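Local coordinates for protein Phthiocerol/phenolphthiocerol synthesis polyketide synthase type I PpsC (Mycobacterium tuberculosis, PDB 5NJI) that probably carries out the dehydration step, through its dehydratase domain, in polyketide chain building for phthiocerol lipids, and here holds a C12 enoyl-CoA in its pocket, at residues P69-A74 / V227-A232; A74-A79 / V125-R130; Q91-S96 / E221-P226; V209-S214 / D275-V280. The protein carries 1 engineered substitution. All blocks are in the same frame, centred on the assembly; numbering follows the deposited sequence.

Contact 1: P69-A74 / V227-A232. With 8Z2 (~{S}-[2-[3-[[(2~{R})-4-[[[(2~{R},3~{S},4~{R},5~{R})-5-(6-aminopurin-9-yl)-4-oxidanyl-3-phosphonooxy-oxolan-2-yl]methoxy-oxidanyl-phosphoryl]oxy-oxidanyl-phosphoryl]oxy-3,3-dimethyl-2-oxidanyl-butanoyl]amino]propanoylamino]ethyl] (~{E})-dodec-2-enethioate), chain B.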
# COMPACT_ATOMS: atom_id res chain seq x y z
N PRO A 69 7.34 2.47 0.41
CA PRO A 69 6.24 2.22 -0.52
C PRO A 69 4.95 2.87 -0.07
O PRO A 69 4.69 3.05 1.12
CB PRO A 69 6.13 0.69 -0.54
CG PRO A 69 6.66 0.25 0.75
CD PRO A 69 7.75 1.23 1.11
N GLY A 70 4.12 3.21 -1.06
CA GLY A 70 2.83 3.83 -0.77
C GLY A 70 2.03 3.04 0.24
O GLY A 70 1.37 3.61 1.11
N ALA A 71 2.02 1.71 0.09
CA ALA A 71 1.25 0.87 0.99
C ALA A 71 1.67 1.03 2.44
O ALA A 71 0.85 0.80 3.35
CB ALA A 71 1.39 -0.58 0.54
N ALA A 72 2.92 1.42 2.70
CA ALA A 72 3.32 1.58 4.09
C ALA A 72 2.61 2.75 4.73
O ALA A 72 2.29 2.70 5.92
CB ALA A 72 4.84 1.76 4.18
N TYR A 73 2.35 3.82 3.97
CA TYR A 73 1.61 4.94 4.53
C TYR A 73 0.18 4.53 4.88
O TYR A 73 -0.38 4.98 5.88
CB TYR A 73 1.58 6.10 3.54
CG TYR A 73 2.92 6.67 3.16
CD1 TYR A 73 3.58 7.57 3.97
CD2 TYR A 73 3.52 6.31 1.97
CE1 TYR A 73 4.77 8.11 3.59
CE2 TYR A 73 4.72 6.83 1.59
CZ TYR A 73 5.34 7.73 2.39
OH TYR A 73 6.53 8.26 1.98
N ALA A 74 -0.42 3.66 4.07
CA ALA A 74 -1.75 3.16 4.39
C ALA A 74 -1.75 2.41 5.71
O ALA A 74 -2.62 2.63 6.56
CB ALA A 74 -2.26 2.26 3.26
N VAL A 227 3.59 -5.07 2.35
CA VAL A 227 4.24 -5.78 1.22
C VAL A 227 3.16 -6.51 0.45
O VAL A 227 3.09 -6.57 -0.70
CB VAL A 227 5.33 -6.82 1.66
CG1 VAL A 227 5.90 -7.56 0.51
CG2 VAL A 227 6.35 -6.14 2.54
N MET A 228 2.25 -7.12 1.19
CA MET A 228 1.07 -7.73 0.57
C MET A 228 -0.01 -6.82 -0.40
O MET A 228 -0.31 -7.04 -1.47
CB MET A 228 0.17 -8.61 1.51
CG MET A 228 -0.75 -9.55 0.81
SD MET A 228 0.28 -10.96 0.29
CE MET A 228 -0.84 -12.27 -0.02
N MET A 229 -0.20 -5.64 0.20
CA MET A 229 -0.91 -4.60 -0.49
C MET A 229 -0.09 -4.21 -1.76
O MET A 229 -0.62 -4.08 -2.78
CB MET A 229 -1.20 -3.32 0.33
CG MET A 229 -1.89 -2.25 -0.47
SD MET A 229 -2.41 -0.99 0.68
CE MET A 229 -2.99 0.23 -0.43
N ASP A 230 1.23 -3.99 -1.62
CA ASP A 230 2.00 -3.64 -2.80
C ASP A 230 1.93 -4.75 -3.85
O ASP A 230 1.80 -4.45 -5.04
CB ASP A 230 3.46 -3.36 -2.43
CG ASP A 230 4.22 -2.75 -3.60
OD1 ASP A 230 4.04 -1.53 -3.85
OD2 ASP A 230 4.97 -3.48 -4.30
N ILE A 231 2.03 -6.01 -3.43
CA ILE A 231 1.94 -7.14 -4.36
C ILE A 231 0.61 -7.11 -5.09
O ILE A 231 0.55 -7.28 -6.31
CB ILE A 231 2.15 -8.47 -3.61
CG1 ILE A 231 3.61 -8.63 -3.17
CG2 ILE A 231 1.74 -9.67 -4.48
CD1 ILE A 231 3.79 -9.65 -2.03
N ALA A 232 -0.47 -6.85 -4.37
CA ALA A 232 -1.76 -6.71 -5.03
C ALA A 232 -1.74 -5.60 -6.08
O ALA A 232 -2.26 -5.77 -7.18
CB ALA A 232 -2.86 -6.44 -4.00
C2 8Z2 B . -2.66 18.94 -0.71
C4 8Z2 B . -0.95 19.33 -2.26
C5 8Z2 B . -0.54 20.35 -1.54
C6 8Z2 B . -1.17 20.70 -0.44
C8 8Z2 B . 0.76 20.24 -3.20
C10 8Z2 B . 2.25 0.09 -13.23
C11 8Z2 B . 1.28 0.39 -14.30
C12 8Z2 B . 1.95 1.08 -15.43
N9 8Z2 B . -0.10 19.22 -3.26
N7 8Z2 B . 0.51 20.88 -2.11
N3 8Z2 B . -2.01 18.60 -1.86
N1 8Z2 B . -2.23 20.02 -0.00
N6 8Z2 B . -0.66 21.74 0.16
C1' 8Z2 B . -0.67 17.97 -4.07
C2' 8Z2 B . -1.74 18.65 -4.84
O2' 8Z2 B . -2.77 17.71 -4.60
C3' 8Z2 B . -1.08 18.76 -6.31
O3' 8Z2 B . -1.77 19.82 -7.05
C4' 8Z2 B . -0.98 17.10 -6.49
O4' 8Z2 B . -0.30 16.85 -5.17
C5' 8Z2 B . -0.19 16.33 -7.53
O5' 8Z2 B . 1.17 16.52 -7.53
P1 8Z2 B . 1.90 17.80 -7.67
O11 8Z2 B . 1.96 18.15 -6.25
O12 8Z2 B . 1.17 18.94 -8.27
O6 8Z2 B . 3.45 17.64 -8.36
P2 8Z2 B . 4.77 17.75 -7.43
O21 8Z2 B . 4.48 18.39 -6.00
O22 8Z2 B . 6.00 18.34 -7.77
O7 8Z2 B . 4.97 16.13 -7.37
CPA 8Z2 B . 4.34 15.11 -8.17
CPB 8Z2 B . 4.96 13.79 -7.63
CP8 8Z2 B . 4.69 13.76 -6.11
CP7 8Z2 B . 4.37 12.58 -8.27
CP9 8Z2 B . 6.46 13.83 -7.89
OP3 8Z2 B . 3.32 13.79 -5.98
CP6 8Z2 B . 5.27 12.53 -5.37
OP2 8Z2 B . 6.43 12.36 -5.38
NP2 8Z2 B . 4.45 11.83 -4.60
CP5 8Z2 B . 4.81 10.69 -3.78
CP4 8Z2 B . 4.58 9.41 -4.56
CP3 8Z2 B . 4.99 8.22 -3.66
OP1 8Z2 B . 5.76 8.39 -2.77
NP1 8Z2 B . 4.47 7.05 -3.91
CP2 8Z2 B . 4.75 5.89 -3.11
CP1 8Z2 B . 6.09 5.32 -3.40
S 8Z2 B . 6.16 4.63 -5.08
P3 8Z2 B . -1.61 21.41 -6.32
O31 8Z2 B . 0.02 21.42 -5.89
O32 8Z2 B . -2.21 21.63 -5.06
O33 8Z2 B . -1.86 22.62 -7.11
CA1 8Z2 B . 5.34 3.34 -4.92
CA2 8Z2 B . 5.25 2.50 -6.14
OA1 8Z2 B . 4.77 2.93 -3.96
CA3 8Z2 B . 4.42 1.27 -6.06
CA4 8Z2 B . 4.30 0.46 -7.29
CA5 8Z2 B . 3.25 -0.61 -7.19
CA6 8Z2 B . 3.14 -1.36 -8.51
CA7 8Z2 B . 2.36 -0.54 -9.56
CA8 8Z2 B . 2.61 -1.01 -10.98
CA9 8Z2 B . 1.60 -0.47 -12.02
O HOH W 1 2.98 0.50 -2.52
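Ala71 and Met229 touch where the two central helices of the double hotdog fold, 70-84 and 226-234, come together beside the bound acyl-CoA. Ala71 CB rests on Met229 CB at 3.8 Å. The methionine chain then runs extended from a CG anti to its backbone N (chi1 178°). This carries the thioether past Ala71, and SD ends 4.2 Å from Ala74 CB. The small alanines fit an axis separation of 8.6 Å.

No hydrogen bond joins the two segments directly. A water does it instead. It accepts from Ala71 N at 3.0 Å and donates to Asp230 OD1 at 2.6 Å. It also gives a weak bond to OA1, the thioester carbonyl oxygen of the ligand. Gly70 N donates to the same OA1 at 3.0 Å, almost straight at 172°. Two donors therefore meet this carbonyl, one of them a backbone N-H at the start of helix 70-84. The helix end may add to the polarisation of the thioester.

Asp230 opens the Asp-x-x-x-Gln motif of polyketide synthase dehydratases. Its OD2 is hydrogen-bonded to Gln234 and more weakly to His187, which helps fix the carboxylate. Phe60, probably the engineered residue at the motif histidine position, touches Pro69 and Asp230. The other carboxylate oxygen, Asp230 OD1, faces the acyl chain, 3.6 Å from ligand CA5.

Contact 2: A74-A79 / V125-R130; sequences AEIALA and VEIRTR
Ala77 and Val125 are the nearest CA pair between segments 74-79 and 125-130, 6.0 Å apart. This is helix-on-sheet packing of the double hotdog fold, where antiparallel strands wrap round a helix. Two apolar pairs carry the contact, and no hydrogen bond crosses it.

Ile76 and Ile127 cross obliquely. The branch methyl CG2 of Ile76 does the touching, and it meets Ile127 CD1 at 3.6 Å. Ile127 turns its CG1 arm away from its own carbonyl carbon (chi1 -63°). With chi2 extended, CD1 reaches the helix and also lies 3.9 Å from Ile76 CB. Leu112 of the neighbouring strand 110-118 touches both isoleucines.

The second pair sits closer to the helix backbone. Val125 CG1 lies 4.0 Å from Ala77 CA, and at nearly the same distance from its CB. The other methyl, Val125 CG2, approaches the carbonyl oxygen of Ala77. With only a methyl on Ala77, the strand can come near the helix main chain. Ala142 of strand 136-146 also packs on Ala77.

Side chains alternate along the strand, so Glu126 and Arg128 lie on the face turned from the helix. Glu126 is also hydrogen-bonded to Thr138, and Arg128 to Thr115. Their charges pair on that face without an N-H aimed at the oxygen: Glu126 OE2 is 3.1 Å from Arg128 NH2, well out of the guanidinium plane.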
# COMPACT_ATOMS: atom_id res chain seq x y z
N ALA A 74 -0.42 3.66 4.07
CA ALA A 74 -1.75 3.16 4.39
C ALA A 74 -1.75 2.41 5.71
O ALA A 74 -2.62 2.63 6.56
CB ALA A 74 -2.26 2.26 3.26
N GLU A 75 -0.76 1.54 5.92
CA GLU A 75 -0.67 0.83 7.19
C GLU A 75 -0.43 1.80 8.35
O GLU A 75 -1.01 1.64 9.44
CB GLU A 75 0.43 -0.22 7.10
CG GLU A 75 0.86 -0.79 8.45
CD GLU A 75 -0.31 -1.38 9.24
OE1 GLU A 75 -1.39 -1.63 8.68
OE2 GLU A 75 -0.14 -1.61 10.46
N ILE A 76 0.43 2.79 8.16
CA ILE A 76 0.69 3.72 9.25
C ILE A 76 -0.57 4.46 9.65
O ILE A 76 -0.84 4.64 10.84
CB ILE A 76 1.81 4.70 8.85
CG1 ILE A 76 3.14 3.94 8.77
CG2 ILE A 76 1.91 5.85 9.82
CD1 ILE A 76 4.21 4.65 7.96
N ALA A 77 -1.37 4.90 8.68
CA ALA A 77 -2.60 5.60 9.01
C ALA A 77 -3.58 4.69 9.76
O ALA A 77 -4.18 5.11 10.76
CB ALA A 77 -3.25 6.14 7.73
N LEU A 78 -3.76 3.45 9.30
CA LEU A 78 -4.65 2.53 10.00
C LEU A 78 -4.15 2.19 11.39
O LEU A 78 -4.93 2.12 12.34
CB LEU A 78 -4.85 1.25 9.18
CG LEU A 78 -5.57 1.48 7.87
CD1 LEU A 78 -5.46 0.22 7.07
CD2 LEU A 78 -7.04 1.83 8.09
N ALA A 79 -2.83 1.99 11.54
CA ALA A 79 -2.28 1.69 12.84
C ALA A 79 -2.41 2.88 13.78
O ALA A 79 -2.59 2.68 14.99
CB ALA A 79 -0.81 1.30 12.72
N VAL A 125 -4.81 11.96 9.42
CA VAL A 125 -3.45 11.52 9.72
C VAL A 125 -2.50 12.26 8.79
O VAL A 125 -2.80 12.45 7.61
CB VAL A 125 -3.33 9.99 9.54
CG1 VAL A 125 -1.89 9.52 9.71
CG2 VAL A 125 -4.23 9.27 10.52
N GLU A 126 -1.37 12.70 9.33
CA GLU A 126 -0.33 13.33 8.52
C GLU A 126 0.99 12.66 8.86
O GLU A 126 1.26 12.37 10.03
CB GLU A 126 -0.28 14.85 8.74
CG GLU A 126 0.63 15.61 7.78
CD GLU A 126 0.22 17.07 7.62
OE1 GLU A 126 -0.88 17.45 8.09
OE2 GLU A 126 1.01 17.83 7.01
N ILE A 127 1.79 12.37 7.83
CA ILE A 127 3.03 11.62 7.98
C ILE A 127 4.16 12.48 7.43
O ILE A 127 4.15 12.86 6.26
CB ILE A 127 2.96 10.27 7.25
CG1 ILE A 127 1.88 9.42 7.90
CG2 ILE A 127 4.32 9.56 7.30
CD1 ILE A 127 1.51 8.21 7.08
N ARG A 128 5.08 12.80 8.30
CA ARG A 128 6.19 13.66 8.00
C ARG A 128 7.57 13.00 8.33
O ARG A 128 7.55 12.05 8.99
CB ARG A 128 6.11 14.93 8.91
CG ARG A 128 4.85 15.74 8.80
CD ARG A 128 4.69 16.82 9.92
NE ARG A 128 3.66 17.77 9.72
CZ ARG A 128 2.38 17.67 10.21
NH1 ARG A 128 2.03 16.58 10.98
NH2 ARG A 128 1.44 18.69 9.91
N THR A 129 8.68 13.57 7.85
CA THR A 129 10.04 13.20 8.30
C THR A 129 10.64 14.51 8.99
O THR A 129 10.32 15.59 8.54
CB THR A 129 10.98 12.71 7.19
OG1 THR A 129 11.03 13.67 6.17
CG2 THR A 129 10.59 11.26 6.65
N ARG A 130 11.50 14.33 10.06
CA ARG A 130 12.15 15.41 10.80
C ARG A 130 13.16 15.95 9.71
O ARG A 130 13.91 15.12 9.21
CB ARG A 130 12.88 15.01 12.16
CG ARG A 130 13.17 16.03 13.24
CD ARG A 130 12.61 17.42 13.04
NE ARG A 130 12.73 18.31 14.19
CZ ARG A 130 12.30 18.00 15.47
NH1 ARG A 130 11.70 16.75 15.70
NH2 ARG A 130 12.44 18.94 16.52

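Contact 3: Q91-S96 / E221-P226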
# COMPACT_ATOMS: atom_id res chain seq x y z
N GLN A 91 -10.96 -5.16 12.03
CA GLN A 91 -10.67 -4.17 10.99
C GLN A 91 -11.70 -3.06 11.13
O GLN A 91 -12.67 -2.96 10.36
CB GLN A 91 -10.68 -4.82 9.60
CG GLN A 91 -9.55 -5.82 9.38
CD GLN A 91 -8.16 -5.17 9.43
OE1 GLN A 91 -8.02 -3.94 9.29
NE2 GLN A 91 -7.13 -5.98 9.62
N PRO A 92 -11.50 -2.16 12.10
CA PRO A 92 -12.50 -1.12 12.38
C PRO A 92 -12.57 -0.00 11.36
O PRO A 92 -13.53 0.77 11.40
CB PRO A 92 -12.06 -0.55 13.73
CG PRO A 92 -11.04 -1.45 14.25
CD PRO A 92 -10.43 -2.16 13.10
N TRP A 93 -11.57 0.12 10.47
CA TRP A 93 -11.34 1.35 9.72
C TRP A 93 -11.30 1.08 8.23
O TRP A 93 -10.99 -0.03 7.78
CB TRP A 93 -9.99 2.00 10.08
CG TRP A 93 -9.72 2.03 11.53
CD1 TRP A 93 -8.83 1.27 12.21
CD2 TRP A 93 -10.36 2.85 12.50
NE1 TRP A 93 -8.87 1.56 13.55
CE2 TRP A 93 -9.81 2.53 13.75
CE3 TRP A 93 -11.36 3.83 12.42
CZ2 TRP A 93 -10.23 3.16 14.92
CZ3 TRP A 93 -11.77 4.44 13.58
CH2 TRP A 93 -11.21 4.11 14.81
N MET A 94 -11.58 2.13 7.47
CA MET A 94 -11.26 2.22 6.06
C MET A 94 -10.46 3.49 5.83
O MET A 94 -10.47 4.40 6.66
CB MET A 94 -12.54 2.22 5.20
CG MET A 94 -13.36 3.51 5.30
SD MET A 94 -14.87 3.36 4.31
CE MET A 94 -14.27 3.99 2.74
N ILE A 95 -9.75 3.56 4.72
CA ILE A 95 -9.11 4.79 4.31
C ILE A 95 -9.97 5.44 3.25
O ILE A 95 -10.09 4.94 2.13
CB ILE A 95 -7.69 4.56 3.79
CG1 ILE A 95 -6.87 3.86 4.87
CG2 ILE A 95 -7.07 5.90 3.41
CD1 ILE A 95 -5.49 3.41 4.41
N SER A 96 -10.57 6.58 3.59
CA SER A 96 -11.37 7.32 2.62
C SER A 96 -10.50 7.91 1.52
O SER A 96 -10.84 7.83 0.33
CB SER A 96 -12.15 8.44 3.31
OG SER A 96 -12.99 7.91 4.31
N GLU A 221 2.24 -6.62 14.32
CA GLU A 221 1.51 -5.40 14.67
C GLU A 221 0.79 -4.77 13.49
O GLU A 221 0.12 -3.75 13.68
CB GLU A 221 2.46 -4.37 15.29
CG GLU A 221 3.20 -4.87 16.52
CD GLU A 221 2.25 -5.23 17.65
OE1 GLU A 221 1.25 -4.52 17.83
OE2 GLU A 221 2.52 -6.24 18.35
N PHE A 222 0.86 -5.35 12.29
CA PHE A 222 0.27 -4.70 11.13
C PHE A 222 -1.24 -4.91 11.08
O PHE A 222 -1.73 -6.03 11.25
CB PHE A 222 0.87 -5.21 9.82
CG PHE A 222 2.33 -4.87 9.62
CD1 PHE A 222 2.91 -3.78 10.23
CD2 PHE A 222 3.11 -5.64 8.77
CE1 PHE A 222 4.24 -3.47 10.02
CE2 PHE A 222 4.42 -5.35 8.56
CZ PHE A 222 5.00 -4.26 9.19
N MET A 223 -1.91 -3.86 10.69
CA MET A 223 -3.34 -3.88 10.44
C MET A 223 -3.48 -4.40 8.97
O MET A 223 -4.25 -5.28 8.66
CB MET A 223 -4.05 -2.52 10.55
CG MET A 223 -4.04 -1.87 11.91
SD MET A 223 -5.08 -2.80 12.99
CE MET A 223 -6.64 -2.48 12.24
N LEU A 224 -2.62 -3.94 8.17
CA LEU A 224 -2.61 -4.18 6.70
C LEU A 224 -1.15 -4.39 6.29
O LEU A 224 -0.37 -3.65 6.67
CB LEU A 224 -3.19 -2.90 5.96
CG LEU A 224 -3.40 -2.73 4.45
CD1 LEU A 224 -4.29 -3.82 3.89
CD2 LEU A 224 -3.93 -1.34 4.03
N HIS A 225 -0.78 -5.48 5.91
CA HIS A 225 0.62 -5.81 5.61
C HIS A 225 1.03 -5.02 4.32
O HIS A 225 0.55 -5.31 3.32
CB HIS A 225 0.88 -7.34 5.43
CG HIS A 225 2.33 -7.73 5.52
ND1 HIS A 225 3.32 -7.08 4.83
CD2 HIS A 225 2.97 -8.66 6.27
CE1 HIS A 225 4.49 -7.60 5.14
NE2 HIS A 225 4.30 -8.56 6.01
N PRO A 226 1.93 -4.05 4.42
CA PRO A 226 2.28 -3.24 3.27
C PRO A 226 2.82 -4.04 2.06
O PRO A 226 2.63 -3.73 0.96
CB PRO A 226 3.37 -2.29 3.82
CG PRO A 226 3.20 -2.28 5.23
CD PRO A 226 2.57 -3.55 5.64
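The Trp93 indole meets Met223 at its edge: the methyl CE lies near the ring plane, 4.3 Å from Trp93 CD1. Pro92 CB covers one face of the indole, offset toward the rim. At the polar edge, NE1 is hydrogen-bonded to Thr82. The Gln91 amide is the other flat group at this interface. Its NE2 donates to Met223 O at 3.1 Å, with an angle of 149° at the hydrogen. The bond is somewhat bent, and the acceptor lies 21° out of the amide plane. On the other arm of the amide, OE1 is 3.6 Å from Met223 CE.

Met223 is curled, with bends at chi2 and chi3. The curl brings CE against Gln91 and the Trp93 edge, where it also lies 3.9 Å from Pro92 CD. Gln91 and Met223 run past each other in opposite directions, while Pro92 crosses the methionine at about a right angle.

The contact joins the start of strand 93-100 to the loop that leads into helix 226-234, within the double hotdog fold. Glu75 of helix 70-84 accepts from the backbone N of both Met223 and Leu224. Within the same loop, Phe222 CD2 stands 3.9 Å above the centre of the His225 ring. Pro226 CD lies over one face of Phe222. His225 is the N-cap of helix 226-234: its ND1 caps Val227 N, and its NE2 is hydrogen-bonded to Ala215 O.

Contact 4: V209-S214 / D275-V280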
# COMPACT_ATOMS: atom_id res chain seq x y z
N VAL A 209 -0.99 -14.88 -5.95
CA VAL A 209 -0.04 -14.15 -5.11
C VAL A 209 0.31 -14.94 -3.86
O VAL A 209 -0.44 -15.80 -3.40
CB VAL A 209 -0.56 -12.74 -4.74
CG1 VAL A 209 -0.78 -11.93 -6.01
CG2 VAL A 209 -1.81 -12.79 -3.87
N ARG A 210 1.49 -14.64 -3.33
CA ARG A 210 1.96 -15.26 -2.11
C ARG A 210 2.85 -14.24 -1.41
O ARG A 210 3.42 -13.36 -2.06
CB ARG A 210 2.75 -16.53 -2.38
CG ARG A 210 4.15 -16.24 -2.87
CD ARG A 210 4.86 -17.50 -3.32
NE ARG A 210 5.18 -18.38 -2.20
CZ ARG A 210 6.26 -18.24 -1.44
NH1 ARG A 210 7.12 -17.25 -1.67
NH2 ARG A 210 6.49 -19.08 -0.44
N LEU A 211 2.94 -14.34 -0.10
CA LEU A 211 3.79 -13.46 0.66
C LEU A 211 5.15 -14.11 0.84
O LEU A 211 5.23 -15.18 1.47
CB LEU A 211 3.16 -13.17 2.00
CG LEU A 211 3.86 -12.12 2.86
CD1 LEU A 211 3.80 -10.74 2.16
CD2 LEU A 211 3.22 -12.04 4.22
N PRO A 212 6.23 -13.56 0.28
CA PRO A 212 7.54 -14.19 0.45
C PRO A 212 7.93 -14.27 1.91
O PRO A 212 7.54 -13.44 2.73
CB PRO A 212 8.48 -13.29 -0.35
CG PRO A 212 7.62 -12.64 -1.37
CD PRO A 212 6.31 -12.42 -0.66
N ALA A 213 8.72 -15.29 2.24
CA ALA A 213 9.10 -15.52 3.63
C ALA A 213 9.81 -14.32 4.22
O ALA A 213 9.62 -14.01 5.41
CB ALA A 213 10.00 -16.76 3.73
N SER A 214 10.64 -13.63 3.43
CA SER A 214 11.41 -12.50 3.95
C SER A 214 10.55 -11.29 4.24
O SER A 214 11.06 -10.30 4.77
CB SER A 214 12.52 -12.11 2.97
OG SER A 214 12.00 -11.72 1.70
N ASP A 275 -7.29 -10.38 7.45
CA ASP A 275 -5.83 -10.46 7.38
C ASP A 275 -5.40 -10.68 5.93
O ASP A 275 -5.56 -11.78 5.39
CB ASP A 275 -5.33 -11.57 8.30
CG ASP A 275 -3.83 -11.76 8.25
OD1 ASP A 275 -3.14 -11.07 7.46
OD2 ASP A 275 -3.31 -12.61 9.00
N ILE A 276 -4.85 -9.64 5.30
CA ILE A 276 -4.57 -9.73 3.88
C ILE A 276 -3.40 -10.66 3.56
O ILE A 276 -3.24 -11.05 2.40
CB ILE A 276 -4.37 -8.33 3.25
CG1 ILE A 276 -3.13 -7.63 3.74
CG2 ILE A 276 -5.58 -7.44 3.54
CD1 ILE A 276 -2.68 -6.48 2.80
N THR A 277 -2.63 -11.10 4.56
CA THR A 277 -1.59 -12.08 4.27
C THR A 277 -2.17 -13.44 3.91
O THR A 277 -1.42 -14.29 3.43
CB THR A 277 -0.61 -12.29 5.44
OG1 THR A 277 -1.29 -12.83 6.58
CG2 THR A 277 0.08 -10.98 5.83
N ARG A 278 -3.48 -13.64 4.10
CA ARG A 278 -4.16 -14.84 3.60
C ARG A 278 -4.55 -14.71 2.14
O ARG A 278 -5.19 -15.62 1.60
CB ARG A 278 -5.40 -15.13 4.44
CG ARG A 278 -5.11 -15.47 5.90
CD ARG A 278 -6.32 -16.06 6.64
NE ARG A 278 -7.39 -15.09 6.90
CZ ARG A 278 -8.52 -14.99 6.18
NH1 ARG A 278 -8.75 -15.79 5.15
NH2 ARG A 278 -9.43 -14.08 6.50
N GLY A 279 -4.24 -13.59 1.49
CA GLY A 279 -4.66 -13.42 0.11
C GLY A 279 -3.87 -14.31 -0.83
O GLY A 279 -2.66 -14.45 -0.71
N VAL A 280 -4.59 -14.90 -1.79
CA VAL A 280 -3.98 -15.76 -2.80
C VAL A 280 -4.30 -15.33 -4.22
O VAL A 280 -3.62 -15.79 -5.16
CB VAL A 280 -4.38 -17.24 -2.59
CG1 VAL A 280 -3.93 -17.72 -1.24
CG2 VAL A 280 -5.87 -17.42 -2.71
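Val209 chi1 of -61° puts CG1 anti to the carbonyl carbon and leaves CG2 between the backbone N and that carbon, where it packs 3.6 Å from Val280 C. Leu211 chi1 of -173° swings the side chain away from its own N and sends CD2 to Thr277 CG2 at 3.7 Å.

The main chains pair at one end. Val209 N donates to Val280 O at 2.9 Å, from above the carbonyl plane. In return, Val280 CA makes a C-H...O contact with Val209 O at 3.6 Å. Val209 ends strand 205-209, and Val280 comes just before its antiparallel neighbour 281-289.

Thr277 is held by an Asx turn. Asp275 OD1 accepts from Thr277 N at 2.9 Å and from Thr277 OG1 at 2.7 Å. Both donors come from the same face of the carboxylate plane. With OG1 so bound, the threonine methyl is left to meet Leu211.

The contact lies against helix 226-234, where Val209 packs on Ile231. Leu299 of strand 292-300 touches Val209, and His225, just before the helix, touches both Leu211 and Thr277.

Contact 1 lies near the centre of the chain and is the one that holds the ligand directly. Contact 2 shares Ala74 and helix 70-84 with it but is purely apolar, tying that helix to strand 122-130. Contact 3 is less buried and mixes a side-chain amide hydrogen bond with methyl packing. Contacts 2 and 3 meet through Glu75. Contact 4 lies on the opposite side of the chain's centre from contact 2 and combines one backbone hydrogen bond with methyl packing. Ile231 of contact 1 packs on Val209 of contact 4, so helix 226-234 connects these two. His225 brings contact 3 up to contact 4.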